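Local coordinates for 3-oxoacyl-[acyl-carrier-protein] synthase 2 (Rickettsia rickettsii, PDB 4JGA) that probably catalyses the condensation of malonyl-ACP with a growing acyl-ACP chain, the carbon-carbon bond-forming elongation step of bacterial fatty acid synthesis, at residues F74-F79 / H96-A100; K90-I95 / P157-L163; I125-G129 / Q179-T183; L133-E137 / T217-V221. Numbering follows the deposited sequence.

Contact 1. Residues F74-F79 / H96-A100; sequences FKLENF and HYGVA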
loop_
_atom_site.group_PDB
_atom_site.type_symbol
_atom_site.label_atom_id
_atom_site.label_comp_id
_atom_site.label_asym_id
_atom_site.label_seq_id
_atom_site.Cartn_x
_atom_site.Cartn_y
_atom_site.Cartn_z
ATOM N N PHE A 74 0.590 -27.401 0.038
ATOM C CA PHE A 74 -0.278 -26.320 0.419
ATOM C C PHE A 74 -1.681 -26.506 -0.145
ATOM O O PHE A 74 -1.823 -26.742 -1.326
ATOM C CB PHE A 74 0.313 -25.023 -0.099
ATOM C CG PHE A 74 -0.504 -23.817 0.237
ATOM C CD1 PHE A 74 -0.440 -23.263 1.502
ATOM C CD2 PHE A 74 -1.338 -23.234 -0.715
ATOM C CE1 PHE A 74 -1.173 -22.147 1.816
ATOM C CE2 PHE A 74 -2.090 -22.131 -0.402
ATOM C CZ PHE A 74 -2.001 -21.578 0.860
ATOM N N LYS A 75 -2.707 -26.385 0.692
ATOM C CA LYS A 75 -4.094 -26.546 0.248
ATOM C C LYS A 75 -4.990 -25.603 1.007
ATOM O O LYS A 75 -4.871 -25.492 2.223
ATOM C CB LYS A 75 -4.629 -27.953 0.528
ATOM C CG LYS A 75 -3.855 -29.128 -0.035
ATOM C CD LYS A 75 -4.397 -30.415 0.592
ATOM C CE LYS A 75 -4.149 -31.657 -0.228
ATOM N NZ LYS A 75 -2.737 -32.141 -0.145
ATOM N N LEU A 76 -5.946 -25.003 0.292
ATOM C CA LEU A 76 -6.888 -24.078 0.882
ATOM C C LEU A 76 -7.667 -24.728 2.004
ATOM O O LEU A 76 -7.958 -24.100 3.021
ATOM C CB LEU A 76 -7.844 -23.533 -0.183
ATOM C CG LEU A 76 -7.202 -22.763 -1.350
ATOM C CD1 LEU A 76 -8.286 -22.103 -2.209
ATOM C CD2 LEU A 76 -6.232 -21.714 -0.852
ATOM N N GLU A 77 -7.968 -25.999 1.796
ATOM C CA GLU A 77 -8.765 -26.835 2.678
ATOM C C GLU A 77 -8.153 -26.929 4.076
ATOM O O GLU A 77 -8.865 -27.063 5.058
ATOM C CB GLU A 77 -8.856 -28.267 2.056
ATOM C CG GLU A 77 -9.716 -28.451 0.796
ATOM C CD GLU A 77 -9.205 -27.797 -0.535
ATOM O OE1 GLU A 77 -8.040 -27.370 -0.683
ATOM O OE2 GLU A 77 -10.020 -27.709 -1.500
ATOM N N ASN A 78 -6.834 -26.835 4.154
ATOM C CA ASN A 78 -6.137 -26.879 5.440
ATOM C C ASN A 78 -6.477 -25.752 6.392
ATOM O O ASN A 78 -6.221 -25.877 7.571
ATOM C CB ASN A 78 -4.613 -26.903 5.232
ATOM C CG ASN A 78 -4.146 -28.197 4.603
ATOM O OD1 ASN A 78 -4.798 -29.225 4.731
ATOM N ND2 ASN A 78 -2.989 -28.158 3.931
ATOM N N PHE A 79 -7.009 -24.645 5.877
ATOM C CA PHE A 79 -7.283 -23.489 6.729
ATOM C C PHE A 79 -8.570 -22.748 6.390
ATOM O O PHE A 79 -8.828 -21.663 6.944
ATOM C CB PHE A 79 -6.090 -22.520 6.679
ATOM C CG PHE A 79 -5.864 -21.916 5.316
ATOM C CD1 PHE A 79 -5.096 -22.572 4.371
ATOM C CD2 PHE A 79 -6.459 -20.727 4.966
ATOM C CE1 PHE A 79 -4.906 -22.037 3.110
ATOM C CE2 PHE A 79 -6.270 -20.183 3.698
ATOM C CZ PHE A 79 -5.509 -20.846 2.774
ATOM N N HIS A 96 -4.063 -16.294 -1.104
ATOM C CA HIS A 96 -4.151 -17.607 -0.501
ATOM C C HIS A 96 -3.090 -17.718 0.610
ATOM O O HIS A 96 -3.394 -18.151 1.704
ATOM C CB HIS A 96 -3.884 -18.730 -1.478
ATOM C CG HIS A 96 -4.826 -18.802 -2.642
ATOM N ND1 HIS A 96 -4.618 -19.678 -3.686
ATOM C CD2 HIS A 96 -5.912 -18.076 -2.972
ATOM C CE1 HIS A 96 -5.574 -19.523 -4.587
ATOM N NE2 HIS A 96 -6.365 -18.551 -4.180
ATOM N N TYR A 97 -1.858 -17.351 0.301
ATOM C CA TYR A 97 -0.783 -17.460 1.260
ATOM C C TYR A 97 -1.027 -16.534 2.463
ATOM O O TYR A 97 -0.827 -16.930 3.606
ATOM C CB TYR A 97 0.563 -17.123 0.629
ATOM C CG TYR A 97 0.983 -17.991 -0.534
ATOM C CD1 TYR A 97 0.505 -19.306 -0.698
ATOM C CD2 TYR A 97 1.874 -17.504 -1.484
ATOM C CE1 TYR A 97 0.925 -20.097 -1.765
ATOM C CE2 TYR A 97 2.301 -18.291 -2.540
ATOM C CZ TYR A 97 1.815 -19.569 -2.695
ATOM O OH TYR A 97 2.265 -20.308 -3.752
ATOM N N GLY A 98 -1.467 -15.315 2.182
ATOM C CA GLY A 98 -1.751 -14.293 3.204
ATOM C C GLY A 98 -2.858 -14.753 4.148
ATOM O O GLY A 98 -2.730 -14.641 5.355
ATOM N N VAL A 99 -3.934 -15.266 3.601
ATOM C CA VAL A 99 -5.055 -15.716 4.413
ATOM C C VAL A 99 -4.631 -16.912 5.267
ATOM O O VAL A 99 -4.997 -16.993 6.426
ATOM C CB VAL A 99 -6.278 -16.048 3.553
ATOM C CG1 VAL A 99 -7.393 -16.661 4.395
ATOM C CG2 VAL A 99 -6.820 -14.782 2.887
ATOM N N ALA A 100 -3.828 -17.793 4.699
ATOM C CA ALA A 100 -3.331 -18.929 5.446
ATOM C C ALA A 100 -2.448 -18.484 6.641
ATOM O O ALA A 100 -2.637 -18.946 7.769
ATOM C CB ALA A 100 -2.578 -19.878 4.519
#
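Two phenylalanines project from the loop 74-79 and settle on the helical turn 96-100, where the Ala100 methyl is the bump, covered by the face of Phe79 and met by the edge of Phe74. Ala100 CB lies 3.5 Å from the Phe79 ring centroid and 12° off its normal, a CH-pi contact. Phe74 CE1 is 3.8 Å from Ala100 CB, while one face of the Phe74 ring receives the edge of Tyr97 in a T-shaped pair with planes at 78° and centroids 5.2 Å apart. Val99 CG1 fills the space beside Phe79 CE2 at 3.8 Å. Further toward the start of the helix, Leu76 CD2 sits over the His96 ring, 4.0 Å from its centroid. Leu88 of helix 85-89 packs against both Phe79 and His96. The contact thus lays the loop between strand 62-64 and helix 85-89 onto helix 93-109 in the N-terminal half of the synthase, away from the second subunit. With no hydrogen bond between the segments, close apolar and aromatic packing holds them, which depends on shape more than on polarity.

Contact 2. Residues K90-I95 / P157-L163; sequences KMDKFI and PASLINL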
loop_
_atom_site.group_PDB
_atom_site.type_symbol
_atom_site.label_atom_id
_atom_site.label_comp_id
_atom_site.label_asym_id
_atom_site.label_seq_id
_atom_site.Cartn_x
_atom_site.Cartn_y
_atom_site.Cartn_z
ATOM N N LYS A 90 -10.677 -18.214 -6.280
ATOM C CA LYS A 90 -10.683 -17.243 -7.382
ATOM C C LYS A 90 -9.639 -16.148 -7.212
ATOM O O LYS A 90 -9.324 -15.449 -8.159
ATOM C CB LYS A 90 -12.037 -16.551 -7.459
ATOM C CG LYS A 90 -13.205 -17.497 -7.399
ATOM C CD LYS A 90 -13.303 -18.296 -8.651
ATOM C CE LYS A 90 -14.614 -19.058 -8.609
ATOM N NZ LYS A 90 -14.503 -20.159 -9.570
ATOM N N MET A 91 -9.151 -15.970 -5.980
ATOM C CA MET A 91 -8.189 -14.924 -5.653
ATOM C C MET A 91 -6.785 -15.325 -6.084
ATOM O O MET A 91 -6.507 -16.505 -6.282
ATOM C CB MET A 91 -8.211 -14.648 -4.144
ATOM C CG MET A 91 -9.613 -14.402 -3.549
ATOM S SD MET A 91 -10.534 -13.041 -4.287
ATOM C CE MET A 91 -9.803 -11.678 -3.498
ATOM N N ASP A 92 -5.909 -14.334 -6.260
ATOM C CA ASP A 92 -4.510 -14.592 -6.535
ATOM C C ASP A 92 -3.873 -15.354 -5.350
ATOM O O ASP A 92 -4.263 -15.188 -4.184
ATOM C CB ASP A 92 -3.745 -13.294 -6.769
ATOM C CG ASP A 92 -2.357 -13.530 -7.342
ATOM O OD1 ASP A 92 -2.276 -13.723 -8.592
ATOM O OD2 ASP A 92 -1.368 -13.588 -6.554
ATOM N N LYS A 93 -2.890 -16.171 -5.668
ATOM C CA LYS A 93 -2.147 -16.920 -4.664
ATOM C C LYS A 93 -1.532 -16.088 -3.558
ATOM O O LYS A 93 -1.420 -16.590 -2.458
ATOM C CB LYS A 93 -1.045 -17.754 -5.314
ATOM C CG LYS A 93 -1.603 -19.011 -5.930
ATOM C CD LYS A 93 -0.757 -19.498 -7.078
ATOM C CE LYS A 93 0.551 -20.074 -6.626
ATOM N NZ LYS A 93 0.488 -21.523 -6.930
ATOM N N PHE A 94 -1.143 -14.831 -3.817
ATOM C CA PHE A 94 -0.635 -14.007 -2.712
ATOM C C PHE A 94 -1.696 -13.914 -1.634
ATOM O O PHE A 94 -1.370 -13.949 -0.460
ATOM C CB PHE A 94 -0.084 -12.629 -3.118
ATOM C CG PHE A 94 -1.115 -11.531 -3.182
ATOM C CD1 PHE A 94 -1.849 -11.325 -4.342
ATOM C CD2 PHE A 94 -1.327 -10.686 -2.102
ATOM C CE1 PHE A 94 -2.809 -10.334 -4.415
ATOM C CE2 PHE A 94 -2.287 -9.710 -2.164
ATOM C CZ PHE A 94 -3.019 -9.517 -3.326
ATOM N N ILE A 95 -2.960 -13.879 -2.030
ATOM C CA ILE A 95 -4.063 -13.824 -1.077
ATOM C C ILE A 95 -4.239 -15.193 -0.372
ATOM O O ILE A 95 -4.489 -15.234 0.831
ATOM C CB ILE A 95 -5.364 -13.326 -1.734
ATOM C CG1 ILE A 95 -5.192 -11.839 -2.073
ATOM C CG2 ILE A 95 -6.543 -13.569 -0.809
ATOM C CD1 ILE A 95 -6.240 -11.244 -2.995
ATOM N N PRO A 157 -11.289 -7.865 -7.718
ATOM C CA PRO A 157 -10.920 -8.186 -6.314
ATOM C C PRO A 157 -9.770 -9.205 -6.182
ATOM O O PRO A 157 -8.954 -9.136 -5.235
ATOM C CB PRO A 157 -12.251 -8.717 -5.706
ATOM C CG PRO A 157 -13.090 -9.124 -6.875
ATOM C CD PRO A 157 -12.712 -8.141 -7.977
ATOM N N ALA A 158 -9.700 -10.154 -7.111
ATOM C CA ALA A 158 -8.668 -11.188 -7.057
ATOM C C ALA A 158 -7.263 -10.632 -7.219
ATOM O O ALA A 158 -6.294 -11.272 -6.786
ATOM C CB ALA A 158 -8.913 -12.222 -8.128
ATOM N N SER A 159 -7.175 -9.459 -7.844
ATOM C CA SER A 159 -5.933 -8.793 -8.178
ATOM C C SER A 159 -5.558 -7.653 -7.209
ATOM O O SER A 159 -4.427 -7.151 -7.254
ATOM C CB SER A 159 -6.044 -8.146 -9.566
ATOM O OG SER A 159 -6.278 -9.107 -10.591
ATOM N N LEU A 160 -6.469 -7.219 -6.361
ATOM C CA LEU A 160 -6.212 -6.045 -5.535
ATOM C C LEU A 160 -5.438 -6.383 -4.274
ATOM O O LEU A 160 -5.827 -7.263 -3.511
ATOM C CB LEU A 160 -7.522 -5.386 -5.148
ATOM C CG LEU A 160 -8.301 -4.623 -6.204
ATOM C CD1 LEU A 160 -9.615 -4.142 -5.626
ATOM C CD2 LEU A 160 -7.503 -3.422 -6.661
ATOM N N ILE A 161 -4.348 -5.654 -4.043
ATOM C CA ILE A 161 -3.530 -5.879 -2.828
ATOM C C ILE A 161 -4.354 -5.864 -1.543
ATOM O O ILE A 161 -4.158 -6.676 -0.637
ATOM C CB ILE A 161 -2.310 -4.922 -2.767
ATOM C CG1 ILE A 161 -1.322 -5.339 -3.851
ATOM C CG2 ILE A 161 -1.621 -4.992 -1.402
ATOM C CD1 ILE A 161 -0.123 -4.436 -4.054
ATOM N N ASN A 162 -5.309 -4.961 -1.471
ATOM C CA ASN A 162 -6.044 -4.770 -0.238
ATOM C C ASN A 162 -7.119 -5.819 0.024
ATOM O O ASN A 162 -7.738 -5.823 1.100
ATOM C CB ASN A 162 -6.638 -3.372 -0.170
ATOM C CG ASN A 162 -7.811 -3.197 -1.093
ATOM O OD1 ASN A 162 -7.694 -3.336 -2.320
ATOM N ND2 ASN A 162 -8.934 -2.864 -0.526
ATOM N N LEU A 163 -7.319 -6.734 -0.915
ATOM C CA LEU A 163 -8.297 -7.786 -0.676
ATOM C C LEU A 163 -7.774 -8.895 0.244
ATOM O O LEU A 163 -8.548 -9.768 0.683
ATOM C CB LEU A 163 -8.870 -8.315 -1.995
ATOM C CG LEU A 163 -10.229 -7.723 -2.393
ATOM C CD1 LEU A 163 -11.308 -8.267 -1.469
ATOM C CD2 LEU A 163 -10.255 -6.213 -2.350
#
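Met91 folds its side chain across the end of helix 155-159: SD is 4.2 Å from Ala158 CB, and CE reaches 3.2 Å from Pro157 O and 3.8 Å from Leu163 CB. The backbones come very close here, with the CA atoms of Met91 and Ala158 only 4.0 Å apart, a spacing that the small Ala158 permits. One hydrogen bond joins them, Asp92 N to Ala158 O at 3.1 Å. Asp92 is also the N-cap of helix 93-109, its OD2 accepting from Phe94 N at 3.0 Å, while its OD1 takes the amide of Met135. Phe94 CZ lies against the type I turn 160-163, 3.6 Å from Leu160 O and 3.7 Å from Ile161 CA; Ile95 CD1 lies 4.1 Å from Leu163 CB. Met292 of the second subunit packs on both Met91 and Leu163, so the contact is part of the dimer interface. Chemically, a single polar link sits within a buried apolar packing, and Asp92 serves both a helix start and a neighbouring segment.

Contact 3. Residues I125-G129 / Q179-T183; sequences ILGSG and QTAVT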
loop_
_atom_site.group_PDB
_atom_site.type_symbol
_atom_site.label_atom_id
_atom_site.label_comp_id
_atom_site.label_asym_id
_atom_site.label_seq_id
_atom_site.Cartn_x
_atom_site.Cartn_y
_atom_site.Cartn_z
ATOM N N ILE A 125 -3.216 -4.379 8.743
ATOM C CA ILE A 125 -2.302 -3.811 7.764
ATOM C C ILE A 125 -1.539 -4.975 7.148
ATOM O O ILE A 125 -0.521 -5.459 7.686
ATOM C CB ILE A 125 -1.324 -2.777 8.347
ATOM C CG1 ILE A 125 -2.090 -1.637 9.036
ATOM C CG2 ILE A 125 -0.476 -2.182 7.228
ATOM C CD1 ILE A 125 -1.188 -0.510 9.526
ATOM N N LEU A 126 -2.082 -5.427 6.031
ATOM C CA LEU A 126 -1.579 -6.574 5.318
ATOM C C LEU A 126 -1.227 -6.121 3.890
ATOM O O LEU A 126 -2.005 -5.443 3.218
ATOM C CB LEU A 126 -2.589 -7.742 5.317
ATOM C CG LEU A 126 -2.916 -8.352 6.657
ATOM C CD1 LEU A 126 -4.125 -9.250 6.563
ATOM C CD2 LEU A 126 -1.713 -9.131 7.161
ATOM N N GLY A 127 -0.005 -6.442 3.472
ATOM C CA GLY A 127 0.485 -5.939 2.184
ATOM C C GLY A 127 1.124 -6.990 1.308
ATOM O O GLY A 127 1.223 -8.179 1.676
ATOM N N SER A 128 1.532 -6.512 0.135
ATOM C CA SER A 128 2.314 -7.253 -0.841
ATOM C C SER A 128 3.151 -6.239 -1.621
ATOM O O SER A 128 2.787 -5.078 -1.709
ATOM C CB SER A 128 1.391 -8.021 -1.785
ATOM O OG SER A 128 2.139 -8.878 -2.639
ATOM N N GLY A 129 4.289 -6.653 -2.149
ATOM C CA GLY A 129 5.114 -5.733 -2.938
ATOM C C GLY A 129 4.571 -5.558 -4.340
ATOM O O GLY A 129 4.496 -4.434 -4.872
ATOM N N GLN A 179 -6.412 -1.671 6.113
ATOM C CA GLN A 179 -5.370 -0.952 5.392
ATOM C C GLN A 179 -4.251 -1.895 4.971
ATOM O O GLN A 179 -4.308 -3.110 5.225
ATOM C CB GLN A 179 -4.862 0.250 6.225
ATOM C CG GLN A 179 -5.962 1.284 6.547
ATOM C CD GLN A 179 -5.502 2.494 7.376
ATOM O OE1 GLN A 179 -6.249 3.014 8.198
ATOM N NE2 GLN A 179 -4.302 2.954 7.144
ATOM N N THR A 180 -3.259 -1.336 4.292
ATOM C CA THR A 180 -2.123 -2.081 3.740
ATOM C C THR A 180 -0.863 -1.233 3.853
ATOM O O THR A 180 -0.921 -0.030 4.166
ATOM C CB THR A 180 -2.306 -2.412 2.226
ATOM O OG1 THR A 180 -2.169 -1.249 1.408
ATOM C CG2 THR A 180 -3.674 -3.057 1.952
ATOM N N ALA A 181 0.260 -1.867 3.590
ATOM C CA ALA A 181 1.521 -1.176 3.285
ATOM C C ALA A 181 2.017 -1.853 2.015
ATOM O O ALA A 181 1.819 -3.073 1.850
ATOM C CB ALA A 181 2.542 -1.365 4.406
ATOM N N VAL A 182 2.591 -1.069 1.108
ATOM C CA VAL A 182 3.101 -1.551 -0.148
ATOM C C VAL A 182 4.390 -0.795 -0.411
ATOM O O VAL A 182 4.392 0.333 -0.884
ATOM C CB VAL A 182 2.066 -1.388 -1.288
ATOM C CG1 VAL A 182 2.614 -1.886 -2.601
ATOM C CG2 VAL A 182 0.762 -2.167 -0.970
ATOM N N THR A 183 5.515 -1.431 -0.083
ATOM C CA THR A 183 6.816 -0.764 -0.191
ATOM C C THR A 183 7.848 -1.755 -0.672
ATOM O O THR A 183 8.929 -1.907 -0.073
ATOM C CB THR A 183 7.224 -0.144 1.167
ATOM O OG1 THR A 183 7.154 -1.148 2.192
ATOM C CG2 THR A 183 6.339 1.012 1.540
#
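This is the outermost strand pair, within this chain, of the N-terminal-half sheet of the thiolase fold, at the dimer interface: strand 122-127 pairs in parallel with the short strand 178-179 and the two segments run on side by side, their directions 23° apart. Ile125 and Gln179 form the beta bridge, CA to CA 4.8 Å, with both side chains on the same face; a weak hydrogen bond runs from Leu126 N to Gln179 O at 3.3 Å. Ile125, in the m,t rotamer, drops CG2 to 4.2 Å from Ala181 CB, and both residues pack on Ala191 of helix 187-200. Gln179 (m,t) ends at the second subunit, with OE1 bonded to Ser285 OG and NE2 to Asp194 OD1, both of that subunit. The p rotamer of Thr180 puts CG2 3.2 Å from Leu126 O, and OG1 bonds to Val182 O of the second subunit. Ser128, chi1 t, points away, its OG bonded to Ala212 O, whereas Val182, also t, brings CG1 to 3.3 Å from Ser128 O. In this family the turn that follows, leading into a buried helix, typically carries the nucleophilic cysteine. Gly127 has no space for a side chain: a CB there would fall 1.9 Å from Ala181 O, and its bare CA instead makes a CA-H...O contact with Ala181 O at 3.2 Å.

Contact 4. Residues L133-E137 / T217-V221; sequences LKMIE and TPVGV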
loop_
_atom_site.group_PDB
_atom_site.type_symbol
_atom_site.label_atom_id
_atom_site.label_comp_id
_atom_site.label_asym_id
_atom_site.label_seq_id
_atom_site.Cartn_x
_atom_site.Cartn_y
_atom_site.Cartn_z
ATOM N N LEU A 133 0.177 -10.553 -9.370
ATOM C CA LEU A 133 0.940 -10.557 -10.613
ATOM C C LEU A 133 0.494 -11.654 -11.563
ATOM O O LEU A 133 0.236 -11.387 -12.740
ATOM C CB LEU A 133 2.423 -10.686 -10.313
ATOM C CG LEU A 133 3.310 -10.697 -11.548
ATOM C CD1 LEU A 133 3.074 -9.446 -12.374
ATOM C CD2 LEU A 133 4.765 -10.864 -11.170
ATOM N N LYS A 134 0.371 -12.880 -11.062
ATOM C CA LYS A 134 -0.095 -14.000 -11.872
ATOM C C LYS A 134 -1.545 -13.749 -12.380
ATOM O O LYS A 134 -1.865 -14.032 -13.522
ATOM C CB LYS A 134 -0.001 -15.311 -11.083
ATOM C CG LYS A 134 -0.650 -16.490 -11.798
ATOM C CD LYS A 134 -0.193 -17.822 -11.210
ATOM C CE LYS A 134 -0.968 -19.020 -11.760
ATOM N NZ LYS A 134 -0.698 -19.216 -13.213
ATOM N N MET A 135 -2.397 -13.215 -11.522
ATOM C CA MET A 135 -3.782 -12.950 -11.864
ATOM C C MET A 135 -3.869 -11.954 -13.020
ATOM O O MET A 135 -4.561 -12.219 -14.007
ATOM C CB MET A 135 -4.555 -12.436 -10.634
ATOM C CG MET A 135 -6.057 -12.223 -10.846
ATOM S SD MET A 135 -6.925 -13.634 -11.540
ATOM C CE MET A 135 -6.559 -14.907 -10.299
ATOM N N ILE A 136 -3.087 -10.878 -12.943
ATOM C CA ILE A 136 -3.093 -9.861 -13.988
ATOM C C ILE A 136 -2.456 -10.406 -15.260
ATOM O O ILE A 136 -2.984 -10.214 -16.331
ATOM C CB ILE A 136 -2.412 -8.549 -13.541
ATOM C CG1 ILE A 136 -3.177 -7.941 -12.362
ATOM C CG2 ILE A 136 -2.354 -7.528 -14.682
ATOM C CD1 ILE A 136 -2.513 -6.732 -11.722
ATOM N N GLU A 137 -1.330 -11.089 -15.120
ATOM C CA GLU A 137 -0.609 -11.666 -16.254
ATOM C C GLU A 137 -1.491 -12.655 -16.989
ATOM O O GLU A 137 -1.706 -12.519 -18.184
ATOM C CB GLU A 137 0.690 -12.337 -15.764
ATOM C CG GLU A 137 1.447 -13.157 -16.802
ATOM C CD GLU A 137 2.772 -13.658 -16.271
ATOM O OE1 GLU A 137 2.883 -13.813 -15.045
ATOM O OE2 GLU A 137 3.709 -13.848 -17.092
ATOM N N THR A 217 6.397 -15.936 -11.421
ATOM C CA THR A 217 5.674 -16.138 -12.667
ATOM C C THR A 217 6.629 -15.833 -13.819
ATOM O O THR A 217 7.725 -15.252 -13.611
ATOM C CB THR A 217 4.441 -15.189 -12.764
ATOM O OG1 THR A 217 4.854 -13.893 -13.240
ATOM C CG2 THR A 217 3.782 -15.037 -11.403
ATOM N N PRO A 218 6.209 -16.174 -15.058
ATOM C CA PRO A 218 7.112 -15.928 -16.187
ATOM C C PRO A 218 7.527 -14.448 -16.293
ATOM O O PRO A 218 8.721 -14.121 -16.439
ATOM C CB PRO A 218 6.258 -16.355 -17.399
ATOM C CG PRO A 218 5.324 -17.404 -16.864
ATOM C CD PRO A 218 4.991 -16.902 -15.472
ATOM N N VAL A 219 6.565 -13.553 -16.178
ATOM C CA VAL A 219 6.874 -12.120 -16.334
ATOM C C VAL A 219 7.599 -11.567 -15.098
ATOM O O VAL A 219 8.459 -10.694 -15.211
ATOM C CB VAL A 219 5.632 -11.295 -16.705
ATOM C CG1 VAL A 219 4.812 -10.956 -15.482
ATOM C CG2 VAL A 219 6.033 -9.998 -17.411
ATOM N N GLY A 220 7.313 -12.145 -13.938
ATOM C CA GLY A 220 8.017 -11.799 -12.699
ATOM C C GLY A 220 9.500 -12.144 -12.728
ATOM O O GLY A 220 10.357 -11.298 -12.436
ATOM N N VAL A 221 9.810 -13.391 -13.057
ATOM C CA VAL A 221 11.190 -13.810 -13.138
ATOM C C VAL A 221 11.890 -13.035 -14.257
ATOM O O VAL A 221 12.999 -12.571 -14.082
ATOM C CB VAL A 221 11.319 -15.343 -13.381
ATOM C CG1 VAL A 221 12.777 -15.745 -13.529
ATOM C CG2 VAL A 221 10.656 -16.117 -12.233
#
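Both backbones are at the start of a helix. Segment 133-137 is the first turn of helix 133-146, closed by Glu137 N to Leu133 O at 2.9 Å, and 217-221 opens helix 218-226 with Val221 N to Thr217 O at 2.8 Å. The CA atoms come nearest at Lys134 and Thr217, 6.2 Å apart, and stand 7.5 Å apart at both Leu133-Gly220 and Glu137-Val219. Thr217 is the N-cap of its helix, its OG1 accepting from Gly220 N at 3.1 Å and donating to Glu137 OE1 at 2.7 Å. The other carboxylate oxygen, Glu137 OE2, takes Val219 N at 3.0 Å, so the carboxylate bridges the cap hydroxyl and one first-turn amide. Leu133 lines the apolar side, with CD1 3.9 Å from Val219 CG1 and CD2 3.7 Å from Gly220 CA, where the absence of a side chain admits the methyl. Lys134 CB touches Thr217 CG2 at 3.8 Å, while its amine forms a salt bridge with Asp138. Across the dimer interface, Ile136 of the second subunit packs on Leu133 and Phe155 of that subunit on Val219. What results is a classic threonine N-cap, reinforced by a glutamate carboxylate from a neighbouring helix at the positive end of the helix dipole.

In the fold
All four contacts fall in the N-terminal half of the beta-ketoacyl synthase. Contacts 1 and 2 share helix 93-109, with centres about 13 Å apart, and touch where His96 NE2 comes 2.9 Å from Met91 O. Contact 2 is the meeting place: it also touches contact 3 (centres about 12 Å apart) through Ile161 and Phe94, and contact 4 (centres about 13 Å apart) through Asp92 and Met135. Contact 1 closes before contacts 3 and 4 open, while contact 2 crosses all three along the chain. Segment 125-129 leads, after a short link, into helix 133-146 of contact 4; contacts 3 and 4 also cross, their centres about 19 Å apart. Contacts 2, 3 and 4 lie at the dimer interface, contact 1 away from it.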